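Transketolase (Campylobacter jejuni, PDB 3L84) is a transketolase-family enzyme of the thiamine diphosphate-binding superfamily, built as a two-chain assembly. Local coordinates at residues L348-L351 and A352-L355. Residues are numbered along the deposited sequence; the frame is centred on the assembly and turned at random.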
loop_
_atom_site.group_PDB
_atom_site.type_symbol
_atom_site.label_atom_id
_atom_site.label_comp_id
_atom_site.label_asym_id
_atom_site.label_seq_id
_atom_site.Cartn_x
_atom_site.Cartn_y
_atom_site.Cartn_z
ATOM N N LEU A 348 -8.595 -23.310 -8.363
ATOM C CA LEU A 348 -9.454 -22.159 -8.751
ATOM C C LEU A 348 -10.396 -22.556 -9.858
ATOM O O LEU A 348 -11.590 -22.199 -9.860
ATOM C CB LEU A 348 -8.621 -20.979 -9.206
ATOM C CG LEU A 348 -7.833 -20.232 -8.144
ATOM C CD1 LEU A 348 -6.884 -19.217 -8.813
ATOM C CD2 LEU A 348 -8.744 -19.599 -7.087
ATOM N N ASN A 349 -9.898 -23.357 -10.806
ATOM C CA ASN A 349 -10.759 -23.853 -11.882
ATOM C C ASN A 349 -11.850 -24.808 -11.403
ATOM O O ASN A 349 -12.984 -24.690 -11.850
ATOM C CB ASN A 349 -9.893 -24.473 -12.977
ATOM C CG ASN A 349 -9.383 -23.439 -13.956
ATOM O OD1 ASN A 349 -10.005 -23.191 -14.968
ATOM N ND2 ASN A 349 -8.293 -22.764 -13.608
ATOM N N VAL A 350 -11.550 -25.705 -10.476
ATOM C CA VAL A 350 -12.564 -26.585 -9.902
ATOM C C VAL A 350 -13.609 -25.765 -9.147
ATOM O O VAL A 350 -14.813 -26.012 -9.258
ATOM C CB VAL A 350 -11.904 -27.613 -8.960
ATOM C CG1 VAL A 350 -12.943 -28.342 -8.112
ATOM C CG2 VAL A 350 -11.079 -28.644 -9.767
ATOM N N LEU A 351 -13.172 -24.765 -8.396
ATOM C CA LEU A 351 -14.107 -23.929 -7.644
ATOM C C LEU A 351 -15.020 -23.156 -8.571
ATOM O O LEU A 351 -16.243 -23.117 -8.346
ATOM C CB LEU A 351 -13.372 -22.993 -6.673
ATOM C CG LEU A 351 -12.616 -23.716 -5.548
ATOM C CD1 LEU A 351 -11.795 -22.714 -4.707
ATOM C CD2 LEU A 351 -13.574 -24.460 -4.689
ATOM N N ALA A 352 -14.459 -22.591 -9.629
ATOM C CA ALA A 352 -15.270 -21.823 -10.579
ATOM C C ALA A 352 -16.265 -22.730 -11.281
ATOM O O ALA A 352 -17.364 -22.265 -11.604
ATOM C CB ALA A 352 -14.356 -21.116 -11.585
ATOM N N LYS A 353 -15.916 -23.986 -11.551
ATOM C CA LYS A 353 -16.839 -24.923 -12.198
ATOM C C LYS A 353 -17.975 -25.312 -11.281
ATOM O O LYS A 353 -19.103 -25.543 -11.763
ATOM C CB LYS A 353 -16.097 -26.180 -12.643
ATOM C CG LYS A 353 -15.217 -25.912 -13.815
ATOM C CD LYS A 353 -14.453 -27.151 -14.231
ATOM C CE LYS A 353 -12.988 -26.819 -14.539
ATOM N NZ LYS A 353 -11.977 -27.688 -13.792
ATOM N N ASN A 354 -17.717 -25.418 -9.985
ATOM C CA ASN A 354 -18.688 -25.899 -8.996
ATOM C C ASN A 354 -19.540 -24.799 -8.379
ATOM O O ASN A 354 -20.616 -25.089 -7.867
ATOM C CB ASN A 354 -17.984 -26.653 -7.854
ATOM C CG ASN A 354 -17.635 -28.095 -8.201
ATOM O OD1 ASN A 354 -18.438 -29.011 -8.001
ATOM N ND2 ASN A 354 -16.457 -28.306 -8.735
ATOM N N LEU A 355 -19.093 -23.549 -8.451
ATOM C CA LEU A 355 -19.730 -22.458 -7.729
ATOM C C LEU A 355 -20.048 -21.353 -8.717
ATOM O O LEU A 355 -19.145 -20.655 -9.205
ATOM C CB LEU A 355 -18.807 -21.946 -6.621
ATOM C CG LEU A 355 -18.479 -22.937 -5.507
ATOM C CD1 LEU A 355 -17.326 -22.444 -4.674
ATOM C CD2 LEU A 355 -19.681 -23.274 -4.623
#
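Residues 348-354 form the last turns of helix 340-354, and Leu355 follows them; Ala352 N, Lys353 N and Asn354 N each donate to the carbonyl four residues back, of Leu348, Asn349 and Val350. This alpha helix leads into strand 358-362 of the parallel sheet in the pyrimidine-binding domain. The series runs out at Leu355, which leaves helical backbone angles. Leu355 N is 2.9 Å from Leu351 O, but the bond is weak, bent to 127° at the hydrogen. Asn354 carries the main side-chain contact. Its amide turns back along the helix, and Asn354 ND2 donates to Val350 O at 2.9 Å. This bond is nearly straight, 174° at the hydrogen. The acceptor lies in the amide plane of Asn354, yet ND2 stands above the carbonyl plane of Val350. Asn354 N reaches Val350 O from the opposite face at 3.1 Å, so two bonds from one residue grip this oxygen. Val350 and Asn354 lie side by side. A chi1 of 167° carries Val350 CG1 opposite its own N and alongside the Asn354 amide, 3.6 Å from Asn354 ND2. Lys353 bends over the preceding turn. Lys353 CG packs on Asn349 O at 3.2 Å, and kinks at the third and fourth torsions bring Lys353 NZ back to 3.9 Å from Asn349 CB. The amide of Asn349 is held by hydrogen bonds outside this contact: OD1 accepts from His374 N, and ND2 donates to Glu372 O and Gly345 O. The buried face carries Leu348, Leu351 and Ala352, all touching Phe358; Trp483 of helix 476-488 packs against both leucines. On this face the branches of Leu351 and Leu355 meet loosely, CD2 of Leu351 lying 4.3 Å from CD1 of Leu355.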